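Local coordinates for Phthiocerol/phenolphthiocerol synthesis polyketide synthase type I PpsC (Mycobacterium tuberculosis, PDB 5NJI), which probably dehydrates beta-hydroxyacyl intermediates through its dehydratase domain while the type I polyketide synthase builds phthiocerol and phenolphthiocerol chains, at residues A[58-63]-A[67-72]; A[115-118]-A[123-126]; A[128-131]-A[135-138]; A[298-301]-A[305-308]. The protein carries 1 engineered substitution. All coordinates share one frame; numbering follows the deposited sequence.

Contact 1: A[58-63]-A[67-72]. Engineered in segment 58-63: Phe60 (natural residue His). With 8Z2 (~{S}-[2-[3-[[(2~{R})-4-[[[(2~{R},3~{S},4~{R},5~{R})-5-(6-aminopurin-9-yl)-4-oxidanyl-3-phosphonooxy-oxolan-2-yl]methoxy-oxidanyl-phosphoryl]oxy-oxidanyl-phosphoryl]oxy-3,3-dimethyl-2-oxidanyl-butanoyl]amino]propanoylamino]ethyl] (~{E})-dodec-2-enethioate), chain B.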
loop_
_atom_site.group_PDB
_atom_site.type_symbol
_atom_site.label_atom_id
_atom_site.label_comp_id
_atom_site.label_asym_id
_atom_site.label_seq_id
_atom_site.Cartn_x
_atom_site.Cartn_y
_atom_site.Cartn_z
ATOM N N ALA A 58 -13.312 -6.857 -1.796
ATOM C CA ALA A 58 -14.542 -6.161 -2.237
ATOM C C ALA A 58 -14.700 -4.709 -1.725
ATOM O O ALA A 58 -15.458 -3.956 -2.263
ATOM C CB ALA A 58 -15.872 -6.942 -1.918
ATOM N N ASP A 59 -13.993 -4.366 -0.661
ATOM C CA ASP A 59 -14.133 -3.043 -0.084
ATOM C C ASP A 59 -13.193 -2.016 -0.706
ATOM O O ASP A 59 -13.185 -0.859 -0.261
ATOM C CB ASP A 59 -13.918 -3.119 1.426
ATOM C CG ASP A 59 -15.161 -3.584 2.181
ATOM O OD1 ASP A 59 -16.169 -3.974 1.541
ATOM O OD2 ASP A 59 -15.148 -3.538 3.424
ATOM N N PHE A 60 -12.429 -2.383 -1.737
ATOM C CA PHE A 60 -11.595 -1.420 -2.448
ATOM C C PHE A 60 -12.110 -1.290 -3.876
ATOM O O PHE A 60 -11.878 -2.171 -4.706
ATOM C CB PHE A 60 -10.128 -1.820 -2.433
ATOM C CG PHE A 60 -9.227 -0.667 -2.740
ATOM C CD1 PHE A 60 -8.799 0.176 -1.730
ATOM C CD2 PHE A 60 -8.892 -0.369 -4.044
ATOM C CE1 PHE A 60 -7.997 1.247 -2.012
ATOM C CE2 PHE A 60 -8.098 0.710 -4.339
ATOM C CZ PHE A 60 -7.658 1.531 -3.314
ATOM N N VAL A 61 -12.810 -0.203 -4.144
ATOM C CA VAL A 61 -13.572 -0.029 -5.371
ATOM C C VAL A 61 -13.209 1.302 -6.010
ATOM O O VAL A 61 -13.034 2.312 -5.323
ATOM C CB VAL A 61 -15.079 -0.114 -5.075
ATOM C CG1 VAL A 61 -15.917 0.280 -6.293
ATOM C CG2 VAL A 61 -15.431 -1.516 -4.581
ATOM N N ILE A 62 -13.061 1.295 -7.330
ATOM C CA ILE A 62 -12.848 2.505 -8.114
ATOM C C ILE A 62 -13.866 2.503 -9.244
ATOM O O ILE A 62 -13.919 1.551 -10.031
ATOM C CB ILE A 62 -11.419 2.599 -8.671
ATOM C CG1 ILE A 62 -10.404 2.631 -7.527
ATOM C CG2 ILE A 62 -11.285 3.843 -9.559
ATOM C CD1 ILE A 62 -8.983 2.830 -7.960
ATOM N N ASP A 63 -14.705 3.532 -9.303
ATOM C CA ASP A 63 -15.710 3.626 -10.367
ATOM C C ASP A 63 -16.530 2.336 -10.449
ATOM O O ASP A 63 -16.741 1.771 -11.529
ATOM C CB ASP A 63 -15.051 3.932 -11.718
ATOM C CG ASP A 63 -14.460 5.331 -11.789
ATOM O OD1 ASP A 63 -14.829 6.186 -10.960
ATOM O OD2 ASP A 63 -13.633 5.575 -12.698
ATOM N N VAL A 67 -10.856 -3.194 -7.470
ATOM C CA VAL A 67 -9.524 -2.999 -8.008
ATOM C C VAL A 67 -8.544 -3.355 -6.904
ATOM O O VAL A 67 -8.796 -3.087 -5.730
ATOM C CB VAL A 67 -9.337 -1.542 -8.472
ATOM C CG1 VAL A 67 -7.872 -1.206 -8.707
ATOM C CG2 VAL A 67 -10.145 -1.308 -9.729
ATOM N N LEU A 68 -7.429 -3.949 -7.272
ATOM C CA LEU A 68 -6.473 -4.323 -6.254
ATOM C C LEU A 68 -5.721 -3.081 -5.787
ATOM O O LEU A 68 -5.177 -2.347 -6.620
ATOM C CB LEU A 68 -5.477 -5.355 -6.777
ATOM C CG LEU A 68 -4.662 -6.053 -5.689
ATOM C CD1 LEU A 68 -5.552 -7.014 -4.899
ATOM C CD2 LEU A 68 -3.490 -6.788 -6.285
ATOM N N PRO A 69 -5.676 -2.796 -4.488
ATOM C CA PRO A 69 -5.031 -1.552 -4.057
ATOM C C PRO A 69 -3.519 -1.610 -4.212
ATOM O O PRO A 69 -2.895 -2.670 -4.126
ATOM C CB PRO A 69 -5.444 -1.426 -2.590
ATOM C CG PRO A 69 -5.703 -2.794 -2.146
ATOM C CD PRO A 69 -6.260 -3.526 -3.346
ATOM N N GLY A 70 -2.932 -0.427 -4.428
ATOM C CA GLY A 70 -1.488 -0.339 -4.578
ATOM C C GLY A 70 -0.746 -1.002 -3.444
ATOM O O GLY A 70 0.280 -1.660 -3.648
ATOM N N ALA A 71 -1.222 -0.793 -2.207
ATOM C CA ALA A 71 -0.555 -1.373 -1.054
ATOM C C ALA A 71 -0.476 -2.888 -1.118
ATOM O O ALA A 71 0.431 -3.487 -0.520
ATOM C CB ALA A 71 -1.299 -0.920 0.208
ATOM N N ALA A 72 -1.400 -3.543 -1.822
ATOM C CA ALA A 72 -1.330 -4.990 -1.895
ATOM C C ALA A 72 -0.117 -5.436 -2.686
ATOM O O ALA A 72 0.486 -6.460 -2.358
ATOM C CB ALA A 72 -2.608 -5.563 -2.508
HETATM C C2 8Z2 B . 8.517 0.583 -17.129
HETATM C C4 8Z2 B . 6.671 1.496 -18.244
HETATM C C5 8Z2 B . 6.848 0.641 -19.224
HETATM C C6 8Z2 B . 7.835 -0.220 -19.200
HETATM C C8 8Z2 B . 5.176 1.821 -19.756
HETATM C C10 8Z2 B . -5.671 11.853 -2.720
HETATM C C11 8Z2 B . -4.998 13.157 -2.868
HETATM C C12 8Z2 B . -5.687 13.983 -3.885
HETATM N N9 8Z2 B . 5.593 2.189 -18.548
HETATM N N7 8Z2 B . 5.918 0.830 -20.125
HETATM N N3 8Z2 B . 7.494 1.491 -17.180
HETATM N N1 8Z2 B . 8.689 -0.275 -18.177
HETATM N N6 8Z2 B . 7.888 -1.005 -20.246
HETATM C "C1'" 8Z2 B . 5.459 3.202 -17.313
HETATM C "C2'" 8Z2 B . 6.436 4.228 -17.747
HETATM O "O2'" 8Z2 B . 7.121 4.371 -16.510
HETATM C "C3'" 8Z2 B . 5.475 5.419 -18.265
HETATM O "O3'" 8Z2 B . 6.240 6.274 -19.164
HETATM C "C4'" 8Z2 B . 4.782 5.632 -16.760
HETATM O "O4'" 8Z2 B . 4.450 4.184 -16.533
HETATM C "C5'" 8Z2 B . 3.524 6.418 -16.428
HETATM O "O5'" 8Z2 B . 2.359 5.978 -17.018
HETATM P P1 8Z2 B . 2.093 5.821 -18.463
HETATM O O11 8Z2 B . 2.552 4.445 -18.604
HETATM O O12 8Z2 B . 2.958 6.568 -19.411
HETATM O O6 8Z2 B . 0.449 6.001 -18.885
HETATM P P2 8Z2 B . -0.441 4.705 -19.251
HETATM O O21 8Z2 B . 0.427 3.412 -19.553
HETATM O O22 8Z2 B . -1.447 4.615 -20.229
HETATM O O7 8Z2 B . -1.151 4.669 -17.780
HETATM C CPA 8Z2 B . -1.143 5.667 -16.743
HETATM C CPB 8Z2 B . -1.992 5.025 -15.613
HETATM C CP8 8Z2 B . -1.335 3.673 -15.280
HETATM C CP7 8Z2 B . -2.047 5.878 -14.387
HETATM C CP9 8Z2 B . -3.406 4.807 -16.139
HETATM O OP3 8Z2 B . -0.059 3.968 -14.870
HETATM C CP6 8Z2 B . -2.062 2.850 -14.184
HETATM O OP2 8Z2 B . -3.170 2.506 -14.380
HETATM N NP2 8Z2 B . -1.343 2.411 -13.162
HETATM C CP5 8Z2 B . -1.815 1.576 -12.080
HETATM C CP4 8Z2 B . -2.259 2.446 -10.919
HETATM C CP3 8Z2 B . -2.769 1.518 -9.793
HETATM O OP1 8Z2 B . -3.161 0.431 -10.049
HETATM N NP1 8Z2 B . -2.768 1.981 -8.567
HETATM C CP2 8Z2 B . -3.176 1.191 -7.445
HETATM C CP1 8Z2 B . -4.656 1.073 -7.357
HETATM S S 8Z2 B . -5.422 2.678 -6.973
HETATM P P3 8Z2 B . 6.837 5.457 -20.605
HETATM O O31 8Z2 B . 5.489 4.539 -21.045
HETATM O O32 8Z2 B . 7.794 4.441 -20.444
HETATM O O33 8Z2 B . 7.237 6.229 -21.786
HETATM C CA1 8Z2 B . -5.066 2.850 -5.492
HETATM C CA2 8Z2 B . -5.605 4.072 -4.846
HETATM O OA1 8Z2 B . -4.426 2.134 -4.790
HETATM C CA3 8Z2 B . -5.247 4.315 -3.433
HETATM C CA4 8Z2 B . -5.748 5.555 -2.815
HETATM C CA5 8Z2 B . -5.132 5.840 -1.469
HETATM C CA6 8Z2 B . -5.650 7.163 -0.926
HETATM C CA7 8Z2 B . -4.962 8.363 -1.615
HETATM C CA8 8Z2 B . -5.741 9.654 -1.462
HETATM C CA9 8Z2 B . -4.938 10.936 -1.815
#
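Val67 N donates to Phe60 O at 3.1 Å, with an N-H...O angle of 168°, so the backbone turns back on itself between strand 60-62 and the start of helix 70-84. Phe60 is an engineered residue, histidine in the natural sequence. With CG swung opposite its own backbone N (chi1 -161°), the phenyl ring reaches toward 67-72 and lies over Pro69. Pro69 CB sits above the ring centroid at 3.6 Å, only 3° off the normal, a CH-pi contact made squarely on the face. The ring atom Phe60 CD2 also comes within 3.2 Å of Val67 O, which approaches obliquely. At the far edge, and in the ring plane, ligand atom CA2 lies 3.6 Å from Phe60 CZ. Rings of His187 and Phe191 meet the phenyl group too, and Asp230 of helix 226-234 touches it. Two residues further along the strand, Ile62 CB packs on Val67 CG2 at 4.2 Å. The tip of that isoleucine, CD1, is 3.7 Å from the ligand sulfur. The thioester oxygen OA1 is gripped by Gly70 N at 3.0 Å, an almost straight bond from the amide at the N-terminal end of helix 70-84, where the helix dipole would probably help to polarise the carbonyl. Phe60, Ile62, Pro69 and Gly70 thus line the pocket that holds the dodecenoyl thioester, and positions 60 (naturally histidine) and 69 fit the first and last residues of the HxxxGxxxxP motif of dehydratases.

Contact 2: A[115-118]-A[123-126]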
loop_
_atom_site.group_PDB
_atom_site.type_symbol
_atom_site.label_atom_id
_atom_site.label_comp_id
_atom_site.label_asym_id
_atom_site.label_seq_id
_atom_site.Cartn_x
_atom_site.Cartn_y
_atom_site.Cartn_z
ATOM N N THR A 115 6.741 -13.178 -10.003
ATOM C CA THR A 115 8.082 -13.724 -10.180
ATOM C C THR A 115 9.093 -12.925 -9.380
ATOM O O THR A 115 8.914 -11.733 -9.124
ATOM C CB THR A 115 8.529 -13.734 -11.636
ATOM O OG1 THR A 115 8.466 -12.413 -12.188
ATOM C CG2 THR A 115 7.687 -14.702 -12.475
ATOM N N LEU A 116 10.161 -13.603 -8.984
ATOM C CA LEU A 116 11.258 -12.948 -8.285
ATOM C C LEU A 116 12.573 -13.437 -8.860
ATOM O O LEU A 116 12.790 -14.644 -8.991
ATOM C CB LEU A 116 11.216 -13.216 -6.779
ATOM C CG LEU A 116 12.293 -12.535 -5.912
ATOM C CD1 LEU A 116 11.781 -12.338 -4.518
ATOM C CD2 LEU A 116 13.579 -13.373 -5.848
ATOM N N THR A 117 13.452 -12.499 -9.160
ATOM C CA THR A 117 14.823 -12.803 -9.534
ATOM C C THR A 117 15.741 -12.007 -8.621
ATOM O O THR A 117 15.347 -10.983 -8.070
ATOM C CB THR A 117 15.108 -12.443 -10.989
ATOM O OG1 THR A 117 14.964 -11.027 -11.183
ATOM C CG2 THR A 117 14.144 -13.172 -11.914
ATOM N N GLY A 118 16.972 -12.489 -8.445
ATOM C CA GLY A 118 17.970 -11.757 -7.687
ATOM C C GLY A 118 18.467 -12.554 -6.500
ATOM O O GLY A 118 18.445 -13.791 -6.508
ATOM N N CYS A 123 16.597 -7.819 -5.016
ATOM C CA CYS A 123 15.847 -8.708 -5.894
ATOM C C CYS A 123 14.754 -7.913 -6.606
ATOM O O CYS A 123 14.391 -6.809 -6.197
ATOM C CB CYS A 123 15.267 -9.895 -5.114
ATOM S SG CYS A 123 14.116 -9.453 -3.819
ATOM N N GLN A 124 14.279 -8.463 -7.722
ATOM C CA GLN A 124 13.332 -7.805 -8.605
ATOM C C GLN A 124 12.077 -8.656 -8.643
ATOM O O GLN A 124 12.149 -9.866 -8.886
ATOM C CB GLN A 124 13.890 -7.626 -10.035
ATOM C CG GLN A 124 15.240 -6.939 -10.108
ATOM C CD GLN A 124 15.143 -5.440 -9.922
ATOM O OE1 GLN A 124 14.051 -4.870 -9.928
ATOM N NE2 GLN A 124 16.289 -4.792 -9.755
ATOM N N VAL A 125 10.937 -8.026 -8.411
ATOM C CA VAL A 125 9.652 -8.707 -8.364
ATOM C C VAL A 125 8.788 -8.159 -9.486
ATOM O O VAL A 125 8.787 -6.954 -9.747
ATOM C CB VAL A 125 8.984 -8.508 -6.989
ATOM C CG1 VAL A 125 7.577 -9.095 -6.962
ATOM C CG2 VAL A 125 9.824 -9.121 -5.893
ATOM N N GLU A 126 8.059 -9.043 -10.164
ATOM C CA GLU A 126 7.112 -8.630 -11.194
ATOM C C GLU A 126 5.793 -9.331 -10.915
ATOM O O GLU A 126 5.777 -10.512 -10.550
ATOM C CB GLU A 126 7.637 -8.930 -12.611
ATOM C CG GLU A 126 6.804 -8.338 -13.739
ATOM C CD GLU A 126 7.610 -8.127 -15.013
ATOM O OE1 GLU A 126 8.857 -8.251 -14.969
ATOM O OE2 GLU A 126 6.989 -7.832 -16.059
HETATM O O HOH W 1 10.740 -10.890 -11.404
#
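Thr115 and Glu126 form one antiparallel hydrogen-bonded pair, and Thr117 and Gln124 the next, on strands running at 162° to each other. Both backbone polar groups of each of these four residues are satisfied across the ladder. Thr115 N donates to Glu126 O at 2.9 Å, and Glu126 N donates to Thr115 O at 3.0 Å. In the second pair Thr117 N reaches Gln124 O at 3.0 Å, while Gln124 N meets Thr117 O at 2.8 Å. A water adds to this network: it donates to Gln124 O at 3.1 Å, donates weakly to Thr115 O, and is hydrogen-bonded to Thr115 OG1 at 2.8 Å. Thr115 OG1 can do this because it stands between its backbone N and carbonyl carbon (chi1 57°), alongside Glu126 CB; the same hydroxyl is also bonded to Arg128 NH1. The long polar side chains find their partners further off, Glu126 OE2 in a salt bridge with Arg128 NH2 and a hydrogen bond with Thr138 OG1, Gln124 OE1 at Thr143 OG1. The other sheet face is apolar. There Leu116 CD1 touches Cys123 SG at 3.8 Å and Val125 CG2 at 4.0 Å, and these three residues rest on Ala77, Ala80, Ala81 and Thr84 of helix 70-84. A beta hairpin laid with its apolar face on a long helix is consistent with the hotdog fold of dehydratases, in which the sheet wraps around the helix.

Contact 3: A[128-131]-A[135-138]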
loop_
_atom_site.group_PDB
_atom_site.type_symbol
_atom_site.label_atom_id
_atom_site.label_comp_id
_atom_site.label_asym_id
_atom_site.label_seq_id
_atom_site.Cartn_x
_atom_site.Cartn_y
_atom_site.Cartn_z
ATOM N N ARG A 128 1.999 -10.077 -12.363
ATOM C CA ARG A 128 1.205 -10.186 -13.553
ATOM C C ARG A 128 -0.169 -10.894 -13.301
ATOM O O ARG A 128 -0.283 -11.467 -12.302
ATOM C CB ARG A 128 1.955 -11.082 -14.592
ATOM C CG ARG A 128 3.332 -10.624 -14.994
ATOM C CD ARG A 128 4.139 -11.693 -15.794
ATOM N NE ARG A 128 5.334 -11.228 -16.409
ATOM C CZ ARG A 128 6.590 -11.286 -15.855
ATOM N NH1 ARG A 128 6.755 -11.861 -14.610
ATOM N NH2 ARG A 128 7.695 -10.765 -16.566
ATOM N N THR A 129 -1.107 -10.808 -14.252
ATOM C CA THR A 129 -2.335 -11.643 -14.248
ATOM C C THR A 129 -2.249 -12.550 -15.556
ATOM O O THR A 129 -1.724 -12.071 -16.549
ATOM C CB THR A 129 -3.652 -10.860 -14.230
ATOM O OG1 THR A 129 -3.658 -9.950 -15.296
ATOM C CG2 THR A 129 -3.934 -10.157 -12.825
ATOM N N ARG A 130 -2.778 -13.816 -15.496
ATOM C CA ARG A 130 -2.802 -14.778 -16.602
ATOM C C ARG A 130 -3.834 -14.085 -17.570
ATOM O O ARG A 130 -4.926 -13.808 -17.092
ATOM C CB ARG A 130 -3.216 -16.275 -16.240
ATOM C CG ARG A 130 -2.840 -17.440 -17.133
ATOM C CD ARG A 130 -1.923 -17.142 -18.296
ATOM N NE ARG A 130 -1.412 -18.320 -19.002
ATOM C CZ ARG A 130 -0.773 -19.379 -18.391
ATOM N NH1 ARG A 130 -0.590 -19.355 -16.996
ATOM N NH2 ARG A 130 -0.290 -20.472 -19.163
ATOM N N SER A 131 -3.500 -13.739 -18.833
ATOM C CA SER A 131 -4.698 -13.073 -19.675
ATOM C C SER A 131 -5.819 -14.096 -19.931
ATOM O O SER A 131 -5.556 -15.297 -20.005
ATOM C CB SER A 131 -4.090 -12.571 -20.973
ATOM O OG SER A 131 -2.843 -11.946 -20.735
ATOM N N GLY A 135 -1.228 -15.913 -22.240
ATOM C CA GLY A 135 -0.326 -14.794 -22.058
ATOM C C GLY A 135 -0.470 -14.159 -20.683
ATOM O O GLY A 135 -1.212 -14.626 -19.822
ATOM N N TRP A 136 0.262 -13.061 -20.483
ATOM C CA TRP A 136 0.277 -12.375 -19.196
ATOM C C TRP A 136 0.277 -10.865 -19.409
ATOM O O TRP A 136 0.771 -10.367 -20.422
ATOM C CB TRP A 136 1.505 -12.780 -18.342
ATOM C CG TRP A 136 1.529 -14.225 -17.923
ATOM C CD1 TRP A 136 1.013 -14.772 -16.773
ATOM C CD2 TRP A 136 2.097 -15.312 -18.668
ATOM N NE1 TRP A 136 1.239 -16.141 -16.765
ATOM C CE2 TRP A 136 1.897 -16.487 -17.920
ATOM C CE3 TRP A 136 2.766 -15.392 -19.893
ATOM C CZ2 TRP A 136 2.340 -17.736 -18.362
ATOM C CZ3 TRP A 136 3.198 -16.634 -20.336
ATOM C CH2 TRP A 136 2.988 -17.788 -19.568
ATOM N N THR A 137 -0.281 -10.142 -18.428
ATOM C CA THR A 137 -0.269 -8.681 -18.368
ATOM C C THR A 137 0.462 -8.260 -17.099
ATOM O O THR A 137 0.150 -8.774 -16.026
ATOM C CB THR A 137 -1.694 -8.116 -18.312
ATOM O OG1 THR A 137 -2.395 -8.429 -19.513
ATOM C CG2 THR A 137 -1.702 -6.600 -18.093
ATOM N N THR A 138 1.389 -7.309 -17.210
ATOM C CA THR A 138 2.154 -6.840 -16.054
ATOM C C THR A 138 1.424 -5.707 -15.336
ATOM O O THR A 138 1.067 -4.702 -15.956
ATOM C CB THR A 138 3.539 -6.361 -16.486
ATOM O OG1 THR A 138 4.273 -7.460 -17.056
ATOM C CG2 THR A 138 4.312 -5.812 -15.303
HETATM O O HOH W 2 3.602 -9.597 -18.726
#
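Trp136 packs its side chain against Arg128, Thr129 and Arg130 on the partner strand, its neighbour Thr137 pairing with Thr129 through two backbone bonds: Thr129 N to Thr137 O at 3.0 Å and Thr137 N to Thr129 O at 3.1 Å. Followed outward, Trp136 CB lies 3.8 Å from Arg128 CD, and also beside Thr129 O. With CG opposite the carbonyl carbon (chi1 -65°), the indole heads away from Arg128 and along Arg130. Its CD1 meets Arg130 CA at 3.8 Å. Next, NE1 comes to 3.7 Å from Arg130 CD, which stands over the five-membered ring in a CH-pi contact. On the six-membered ring, CZ2 lies over the centre of one guanidinium face, 3.5 Å from Arg130 CZ. The two planes are 39° apart; Arg130 is poorly ordered, so the geometry of this pair is approximate. A water accepts weakly from Arg128 NE and donates to Thr138 OG1 at 2.8 Å, but Arg128 NH1 is held by Thr115 OG1, and Glu126 OE2 takes both Arg128 NH2 and Thr138 OG1. Arginine and indole here pack across a non-hydrogen-bonded pair of a surface-exposed antiparallel beta hairpin joining strands 122-130 and 136-146.

Contact 4: A[298-301]-A[305-308]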
loop_
_atom_site.group_PDB
_atom_site.type_symbol
_atom_site.label_atom_id
_atom_site.label_comp_id
_atom_site.label_asym_id
_atom_site.label_seq_id
_atom_site.Cartn_x
_atom_site.Cartn_y
_atom_site.Cartn_z
ATOM N N VAL A 298 4.159 8.855 7.329
ATOM C CA VAL A 298 4.751 8.132 8.452
ATOM C C VAL A 298 3.630 7.643 9.354
ATOM O O VAL A 298 2.754 8.427 9.742
ATOM C CB VAL A 298 5.716 9.023 9.256
ATOM C CG1 VAL A 298 6.291 8.270 10.455
ATOM C CG2 VAL A 298 6.825 9.538 8.344
ATOM N N LEU A 299 3.669 6.356 9.692
ATOM C CA LEU A 299 2.737 5.732 10.616
ATOM C C LEU A 299 3.483 5.333 11.875
ATOM O O LEU A 299 4.512 4.655 11.792
ATOM C CB LEU A 299 2.104 4.487 9.984
ATOM C CG LEU A 299 1.119 3.677 10.813
ATOM C CD1 LEU A 299 -0.208 4.401 10.905
ATOM C CD2 LEU A 299 0.943 2.299 10.162
ATOM N N THR A 300 2.970 5.763 13.033
ATOM C CA THR A 300 3.588 5.494 14.328
ATOM C C THR A 300 2.650 4.731 15.254
ATOM O O THR A 300 1.425 4.822 15.145
ATOM C CB THR A 300 3.972 6.809 15.009
ATOM O OG1 THR A 300 2.872 7.714 14.925
ATOM C CG2 THR A 300 5.171 7.420 14.337
ATOM N N ASP A 301 3.243 4.022 16.216
ATOM C CA ASP A 301 2.455 3.350 17.236
ATOM C C ASP A 301 2.162 4.300 18.399
ATOM O O ASP A 301 2.479 5.489 18.360
ATOM C CB ASP A 301 3.132 2.057 17.700
ATOM C CG ASP A 301 4.422 2.272 18.481
ATOM O OD1 ASP A 301 4.728 3.403 18.942
ATOM O OD2 ASP A 301 5.112 1.238 18.658
ATOM N N GLN A 305 6.645 5.229 18.022
ATOM C CA GLN A 305 7.650 4.512 17.237
ATOM C C GLN A 305 7.213 4.426 15.774
ATOM O O GLN A 305 6.089 3.993 15.497
ATOM C CB GLN A 305 7.869 3.114 17.782
ATOM C CG GLN A 305 8.236 3.072 19.261
ATOM C CD GLN A 305 9.479 3.897 19.566
ATOM O OE1 GLN A 305 10.592 3.572 19.127
ATOM N NE2 GLN A 305 9.284 4.998 20.283
ATOM N N PRO A 306 8.040 4.852 14.826
ATOM C CA PRO A 306 7.679 4.685 13.409
ATOM C C PRO A 306 7.592 3.216 13.043
ATOM O O PRO A 306 8.492 2.427 13.329
ATOM C CB PRO A 306 8.817 5.394 12.664
ATOM C CG PRO A 306 9.431 6.304 13.670
ATOM C CD PRO A 306 9.278 5.633 14.985
ATOM N N LEU A 307 6.482 2.854 12.413
ATOM C CA LEU A 307 6.256 1.502 11.947
ATOM C C LEU A 307 6.366 1.402 10.444
ATOM O O LEU A 307 6.821 0.385 9.924
ATOM C CB LEU A 307 4.857 1.026 12.362
ATOM C CG LEU A 307 4.537 1.080 13.852
ATOM C CD1 LEU A 307 3.065 0.751 14.080
ATOM C CD2 LEU A 307 5.425 0.105 14.596
ATOM N N LEU A 308 5.888 2.430 9.748
ATOM C CA LEU A 308 5.891 2.487 8.291
ATOM C C LEU A 308 6.335 3.881 7.890
ATOM O O LEU A 308 5.774 4.874 8.371
ATOM C CB LEU A 308 4.497 2.204 7.711
ATOM C CG LEU A 308 4.363 2.350 6.205
ATOM C CD1 LEU A 308 5.074 1.222 5.518
ATOM C CD2 LEU A 308 2.898 2.378 5.816
#
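Leu299 O receives two amides of the opposite strand, Leu307 N at 2.7 Å and, more weakly, Leu308 N at 3.3 Å. Leu299 N closes the pattern on Leu308 O at 2.9 Å. Leu307 is the first residue of the bulge. Its near-helical phi/psi of -107/-37 brings its own amide and that of Leu308 to the same oxygen. Around this core, Leu299 CB meets Leu308 CB at 4.0 Å on the buried face, while Leu307 CD1 reaches across to Asp301 CB at 3.8 Å. At the loop end the pairing continues, Asp301 N donating to Gln305 O at 2.9 Å. The aspartate side chain answers: OD1 takes Gln305 N at 2.8 Å, the donor standing 49° above the carboxylate plane. A second shell fixes that carboxylate, OD1 also accepting from Asn303 N in an Asx turn, and OD2 forming a salt bridge with Arg278. Gln305 NE2 in turn bonds to Asn303 O. Met228 lies against Leu299 and Met229 against Leu308, both from helix 226-234. The whole is a classic beta bulge next to the turn of a hairpin, in a sheet beside that helix, consistent with the second hotdog unit of a double-hotdog dehydratase.

Overall arrangement
Along the chain the contacts come in series, 1 to 4. Contacts 2 and 3 are successive hairpins sharing strand 122-130, their centres 16 Å apart, and they touch directly through polar side chains at the strand's middle. Contact 1 lies 23 Å from contact 2 and 18 Å from contact 3, centre to centre; it begins helix 70-84, whose later turns lie against contact 2. Contact 4 lies on the other side of the chain's centre from contact 3, about 35 Å away centre to centre, and packs on helix 226-234, which also touches contact 1. The arrangement fits a double hotdog, two halves in which sheet wraps around helix, meeting around the ligand pocket that contact 1 lines.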